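Side-chain contacts in iron-chelator utilization protein (Thermobifida fusca TM51, PDB 4YHB), which binds FAD and probably acts as a flavin-dependent reductase that helps release iron from ferric siderophores: residues A[209-214]-A[236-241]; A[157-162]-A[166-171]. All coordinates share one frame; numbering follows the deposited sequence.

Interaction 1. Residues A[209-214]-A[236-241]; sequences RALEQT and RRLLKE
Leu238 meets Leu211 tip to tip where helix 229-241 packs beside helix 206-212, with CD2 of Leu238 3.9 Å from CD2 of Leu211. Both leucines point from their own helix toward the other, and both have CG anti to the backbone N (chi1 -168° for Leu238, -177° for Leu211), which brings their forked ends together between backbones whose CA atoms, on Glu212 and Leu238, come no nearer than 8.3 Å. The same Leu238 CD2 also lies 3.9 Å from CG of Glu212, whose side chain crosses that of Leu238 at about a right angle; the extended chain beyond CG carries the carboxylate onward at the exposed border. Leu239 adds a looser touch, its CD2 4.5 Å from CD2 of Leu211. Leucine suits this place because its branched end serves both the neighbouring helix and the sheet beneath, at Phe250 and Val252 of strand 250-256. Helix 206-212 lies on the same face of the parallel sheet, touching Phe171 of strand 167-174. Thr214 OG1 donates to Ala210 O at 2.8 Å, tying the turn back to the final turn of that helix. No hydrogen bond or salt bridge links the two segments, which implies association through van der Waals packing of leucine methyls and the CG methylene of Glu212, buried at Leu211 and Leu239, with Leu238 closer to the surface.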
loop_
_atom_site.group_PDB
_atom_site.type_symbol
_atom_site.label_atom_id
_atom_site.label_comp_id
_atom_site.label_asym_id
_atom_site.label_seq_id
_atom_site.Cartn_x
_atom_site.Cartn_y
_atom_site.Cartn_z
ATOM N N ARG A 209 0.494 -12.653 16.294
ATOM C CA ARG A 209 -0.163 -13.807 16.902
ATOM C C ARG A 209 -0.617 -14.805 15.847
ATOM O O ARG A 209 -0.466 -16.007 16.034
ATOM C CB ARG A 209 -1.355 -13.365 17.749
ATOM C CG ARG A 209 -0.962 -12.685 19.050
ATOM C CD ARG A 209 -2.202 -12.317 19.866
ATOM N NE ARG A 209 -1.858 -11.507 21.030
ATOM C CZ ARG A 209 -1.501 -12.004 22.210
ATOM N NH1 ARG A 209 -1.448 -13.317 22.392
ATOM N NH2 ARG A 209 -1.203 -11.185 23.210
ATOM N N ALA A 210 -1.157 -14.317 14.730
ATOM C CA ALA A 210 -1.583 -15.210 13.650
ATOM C C ALA A 210 -0.390 -15.913 12.995
ATOM O O ALA A 210 -0.453 -17.105 12.686
ATOM C CB ALA A 210 -2.376 -14.438 12.603
ATOM N N LEU A 211 0.688 -15.165 12.777
ATOM C CA LEU A 211 1.920 -15.707 12.203
ATOM C C LEU A 211 2.526 -16.813 13.078
ATOM O O LEU A 211 2.969 -17.850 12.572
ATOM C CB LEU A 211 2.945 -14.593 12.008
ATOM C CG LEU A 211 4.262 -14.994 11.341
ATOM C CD1 LEU A 211 4.025 -15.482 9.924
ATOM C CD2 LEU A 211 5.226 -13.820 11.350
ATOM N N GLU A 212 2.538 -16.573 14.385
ATOM C CA GLU A 212 3.054 -17.531 15.363
ATOM C C GLU A 212 2.306 -18.861 15.340
ATOM O O GLU A 212 2.873 -19.903 15.684
ATOM C CB GLU A 212 2.994 -16.941 16.774
ATOM C CG GLU A 212 4.056 -15.888 17.051
ATOM C CD GLU A 212 4.024 -15.382 18.483
ATOM O OE1 GLU A 212 2.987 -15.569 19.162
ATOM O OE2 GLU A 212 5.035 -14.795 18.927
ATOM N N GLN A 213 1.040 -18.829 14.932
ATOM C CA GLN A 213 0.225 -20.036 14.899
ATOM C C GLN A 213 0.292 -20.747 13.560
ATOM O O GLN A 213 -0.340 -21.780 13.379
ATOM C CB GLN A 213 -1.237 -19.705 15.220
ATOM C CG GLN A 213 -1.440 -19.163 16.603
ATOM C CD GLN A 213 -1.078 -20.174 17.663
ATOM O OE1 GLN A 213 -1.214 -21.383 17.458
ATOM N NE2 GLN A 213 -0.585 -19.691 18.789
ATOM N N THR A 214 1.057 -20.196 12.622
ATOM C CA THR A 214 1.055 -20.698 11.258
ATOM C C THR A 214 2.239 -21.623 10.995
ATOM O O THR A 214 3.389 -21.225 11.148
ATOM C CB THR A 214 1.090 -19.529 10.244
ATOM O OG1 THR A 214 -0.048 -18.686 10.458
ATOM C CG2 THR A 214 1.065 -20.048 8.832
ATOM N N ARG A 236 9.480 -9.389 11.934
ATOM C CA ARG A 236 10.794 -9.426 11.293
ATOM C C ARG A 236 11.734 -10.365 12.063
ATOM O O ARG A 236 12.355 -11.258 11.487
ATOM C CB ARG A 236 11.369 -8.006 11.216
ATOM C CG ARG A 236 12.789 -7.885 10.697
ATOM C CD ARG A 236 13.249 -6.411 10.676
ATOM N NE ARG A 236 12.524 -5.597 9.693
ATOM C CZ ARG A 236 11.568 -4.712 9.983
ATOM N NH1 ARG A 236 11.192 -4.503 11.238
ATOM N NH2 ARG A 236 10.979 -4.028 9.009
ATOM N N ARG A 237 11.786 -10.171 13.378
ATOM C CA ARG A 237 12.645 -10.952 14.263
ATOM C C ARG A 237 12.318 -12.444 14.199
ATOM O O ARG A 237 13.215 -13.289 14.125
ATOM C CB ARG A 237 12.527 -10.446 15.704
ATOM C CG ARG A 237 13.241 -9.138 15.949
ATOM C CD ARG A 237 13.091 -8.686 17.417
ATOM N NE ARG A 237 11.802 -8.063 17.714
ATOM C CZ ARG A 237 11.079 -8.317 18.795
ATOM N NH1 ARG A 237 11.471 -9.250 19.654
ATOM N NH2 ARG A 237 9.936 -7.672 18.972
ATOM N N LEU A 238 11.032 -12.763 14.185
ATOM C CA LEU A 238 10.586 -14.147 14.159
ATOM C C LEU A 238 11.035 -14.837 12.874
ATOM O O LEU A 238 11.472 -15.988 12.892
ATOM C CB LEU A 238 9.069 -14.202 14.305
ATOM C CG LEU A 238 8.435 -15.559 14.570
ATOM C CD1 LEU A 238 8.891 -16.097 15.925
ATOM C CD2 LEU A 238 6.929 -15.426 14.518
ATOM N N LEU A 239 10.936 -14.120 11.760
ATOM C CA LEU A 239 11.335 -14.657 10.465
ATOM C C LEU A 239 12.839 -14.883 10.387
ATOM O O LEU A 239 13.299 -15.875 9.825
ATOM C CB LEU A 239 10.893 -13.717 9.340
ATOM C CG LEU A 239 9.379 -13.536 9.200
ATOM C CD1 LEU A 239 9.050 -12.425 8.206
ATOM C CD2 LEU A 239 8.735 -14.839 8.774
ATOM N N LYS A 240 13.604 -13.951 10.944
ATOM C CA LYS A 240 15.057 -14.048 10.917
ATOM C C LYS A 240 15.550 -15.158 11.844
ATOM O O LYS A 240 16.507 -15.869 11.520
ATOM C CB LYS A 240 15.686 -12.708 11.303
ATOM C CG LYS A 240 15.814 -11.733 10.143
ATOM C CD LYS A 240 15.699 -10.292 10.609
ATOM C CE LYS A 240 16.599 -10.008 11.803
ATOM N NZ LYS A 240 16.507 -8.573 12.217
ATOM N N GLU A 241 14.887 -15.307 12.990
ATOM C CA GLU A 241 15.252 -16.328 13.969
ATOM C C GLU A 241 15.014 -17.741 13.450
ATOM O O GLU A 241 15.576 -18.702 13.973
ATOM C CB GLU A 241 14.479 -16.128 15.271
ATOM C CG GLU A 241 14.940 -14.941 16.090
ATOM C CD GLU A 241 14.179 -14.817 17.393
ATOM O OE1 GLU A 241 13.240 -15.616 17.613
ATOM O OE2 GLU A 241 14.521 -13.922 18.195
#

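Interaction 2. Residues A[157-162]-A[166-171]; sequences RRIEEL and ASVTAF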
loop_
_atom_site.group_PDB
_atom_site.type_symbol
_atom_site.label_atom_id
_atom_site.label_comp_id
_atom_site.label_asym_id
_atom_site.label_seq_id
_atom_site.Cartn_x
_atom_site.Cartn_y
_atom_site.Cartn_z
ATOM N N ARG A 157 -3.738 -6.524 -4.223
ATOM C CA ARG A 157 -3.275 -6.477 -5.607
ATOM C C ARG A 157 -2.432 -7.705 -5.921
ATOM O O ARG A 157 -2.572 -8.303 -6.980
ATOM C CB ARG A 157 -2.465 -5.209 -5.895
ATOM C CG ARG A 157 -1.866 -5.227 -7.297
ATOM C CD ARG A 157 -1.238 -3.907 -7.693
ATOM N NE ARG A 157 -0.527 -4.032 -8.972
ATOM C CZ ARG A 157 0.172 -3.055 -9.539
ATOM N NH1 ARG A 157 0.241 -1.872 -8.942
ATOM N NH2 ARG A 157 0.800 -3.257 -10.703
ATOM N N ARG A 158 -1.558 -8.072 -4.989
ATOM C CA ARG A 158 -0.737 -9.274 -5.112
ATOM C C ARG A 158 -1.601 -10.525 -5.277
ATOM O O ARG A 158 -1.428 -11.297 -6.223
ATOM C CB ARG A 158 0.168 -9.414 -3.892
ATOM C CG ARG A 158 0.989 -10.698 -3.835
ATOM C CD ARG A 158 1.831 -10.812 -5.072
ATOM N NE ARG A 158 3.191 -11.263 -4.795
ATOM C CZ ARG A 158 4.039 -11.610 -5.757
ATOM N NH1 ARG A 158 3.640 -11.548 -7.022
ATOM N NH2 ARG A 158 5.273 -12.002 -5.462
ATOM N N ILE A 159 -2.544 -10.707 -4.360
ATOM C CA ILE A 159 -3.436 -11.856 -4.404
ATOM C C ILE A 159 -4.188 -11.948 -5.733
ATOM O O ILE A 159 -4.290 -13.026 -6.317
ATOM C CB ILE A 159 -4.443 -11.808 -3.247
ATOM C CG1 ILE A 159 -3.723 -12.092 -1.940
ATOM C CG2 ILE A 159 -5.529 -12.831 -3.442
ATOM C CD1 ILE A 159 -4.589 -11.942 -0.700
ATOM N N GLU A 160 -4.691 -10.823 -6.230
ATOM C CA GLU A 160 -5.517 -10.866 -7.423
ATOM C C GLU A 160 -4.685 -11.077 -8.697
ATOM O O GLU A 160 -5.229 -11.430 -9.735
ATOM C CB GLU A 160 -6.381 -9.603 -7.509
ATOM C CG GLU A 160 -7.449 -9.597 -6.400
ATOM C CD GLU A 160 -8.482 -8.483 -6.513
ATOM O OE1 GLU A 160 -8.178 -7.426 -7.134
ATOM O OE2 GLU A 160 -9.598 -8.668 -5.959
ATOM N N GLU A 161 -3.371 -10.908 -8.605
ATOM C CA GLU A 161 -2.489 -11.078 -9.763
ATOM C C GLU A 161 -1.784 -12.445 -9.780
ATOM O O GLU A 161 -1.145 -12.817 -10.767
ATOM C CB GLU A 161 -1.455 -9.941 -9.803
ATOM C CG GLU A 161 -2.085 -8.588 -10.119
ATOM C CD GLU A 161 -1.098 -7.419 -10.112
ATOM O OE1 GLU A 161 0.100 -7.625 -9.785
ATOM O OE2 GLU A 161 -1.538 -6.287 -10.431
ATOM N N LEU A 162 -1.909 -13.194 -8.691
ATOM C CA LEU A 162 -1.300 -14.518 -8.601
ATOM C C LEU A 162 -1.928 -15.502 -9.591
ATOM O O LEU A 162 -3.136 -15.454 -9.836
ATOM C CB LEU A 162 -1.427 -15.069 -7.176
ATOM C CG LEU A 162 -0.532 -14.431 -6.114
ATOM C CD1 LEU A 162 -0.839 -14.988 -4.742
ATOM C CD2 LEU A 162 0.942 -14.633 -6.453
ATOM N N ALA A 166 -1.193 -20.897 -7.571
ATOM C CA ALA A 166 -0.529 -20.441 -6.351
ATOM C C ALA A 166 -1.309 -20.773 -5.089
ATOM O O ALA A 166 -2.534 -20.784 -5.094
ATOM C CB ALA A 166 -0.277 -18.937 -6.424
ATOM N N SER A 167 -0.579 -21.055 -4.015
ATOM C CA SER A 167 -1.161 -21.171 -2.692
ATOM C C SER A 167 -0.990 -19.862 -1.951
ATOM O O SER A 167 0.061 -19.206 -2.051
ATOM C CB SER A 167 -0.512 -22.305 -1.890
ATOM O OG SER A 167 -0.780 -23.560 -2.475
ATOM N N VAL A 168 -2.013 -19.492 -1.191
ATOM C CA VAL A 168 -2.002 -18.248 -0.435
ATOM C C VAL A 168 -2.463 -18.475 0.988
ATOM O O VAL A 168 -3.477 -19.133 1.226
ATOM C CB VAL A 168 -2.921 -17.181 -1.061
ATOM C CG1 VAL A 168 -2.796 -15.868 -0.300
ATOM C CG2 VAL A 168 -2.604 -16.984 -2.514
ATOM N N THR A 169 -1.710 -17.938 1.935
ATOM C CA THR A 169 -2.178 -17.838 3.308
ATOM C C THR A 169 -2.091 -16.371 3.695
ATOM O O THR A 169 -1.004 -15.793 3.700
ATOM C CB THR A 169 -1.349 -18.702 4.280
ATOM O OG1 THR A 169 -1.560 -20.088 3.986
ATOM C CG2 THR A 169 -1.767 -18.445 5.712
ATOM N N ALA A 170 -3.230 -15.758 3.996
ATOM C CA ALA A 170 -3.251 -14.324 4.275
ATOM C C ALA A 170 -3.945 -14.006 5.592
ATOM O O ALA A 170 -4.949 -14.623 5.953
ATOM C CB ALA A 170 -3.928 -13.566 3.122
ATOM N N PHE A 171 -3.378 -13.047 6.311
ATOM C CA PHE A 171 -3.957 -12.530 7.536
ATOM C C PHE A 171 -4.076 -11.012 7.406
ATOM O O PHE A 171 -3.083 -10.313 7.320
ATOM C CB PHE A 171 -3.105 -12.911 8.742
ATOM C CG PHE A 171 -3.031 -14.391 8.979
ATOM C CD1 PHE A 171 -4.079 -15.059 9.597
ATOM C CD2 PHE A 171 -1.928 -15.115 8.572
ATOM C CE1 PHE A 171 -4.024 -16.430 9.818
ATOM C CE2 PHE A 171 -1.863 -16.493 8.791
ATOM C CZ PHE A 171 -2.915 -17.147 9.408
#
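Ile159 turns its CG1-CD1 arm to strand 167-174 and touches two of its residues: CG1 lies 4.2 Å from CG1 of Val168, and CD1 lies 4.2 Å from CB of Ala170. With chi2 at 174° the arm is extended, long enough to span alternate strand residues on one face of the sheet and to meet the small Ala170 at its CB; Ile159 also rests on Leu145 of the neighbouring strand. Farther from the strand, Arg157 NE donates a hydrogen bond to Glu161 OE2 at 2.9 Å, part of a salt bridge, on the syn side but 33° out of the carboxylate plane. Leu162, just after the helix, sets CB 4.1 Å from CB of Ala166, whose small side chain lets the backbones come close. Its long branch reaches back over the strand, sending CD1 obliquely to CG2 of Val168, a tight 3.5 Å approach. Val168 thus serves both residues, one methyl each. This is the helix-to-second-strand packing of a beta-alpha-beta unit, strand 142-147, helix 152-161, strand 167-174. Arg157, Glu160 and Glu161 take no part across the interface; Glu160 instead pairs with Arg92 and Arg93, and Arg157 bonds Val91 and Ser47. This face of the helix therefore adheres by apolar packing.

How the interactions relate
Interactions 1 and 2, with centres about 19 Å apart, follow one another along the chain, and strand 167-174 joins them. Val168 and Ala170 of that strand face helix 152-161, whereas Phe171 meets the end of helix 206-212: its CD1 is 3.5 Å from CB of Ala210 and its CE2 3.3 Å from OG1 of Thr214. The two contacts therefore belong to helical layers on opposite faces of the parallel five-stranded sheet, consistent with the NAD(P)-binding domain of ferredoxin reductase relatives. Through Glu160 and Arg157, helix 152-161 also bonds strand 86-95 of the barrel. FAD is bound by 26 residues between 53 and 265; the zinc ion is held by His53, His265 and His266.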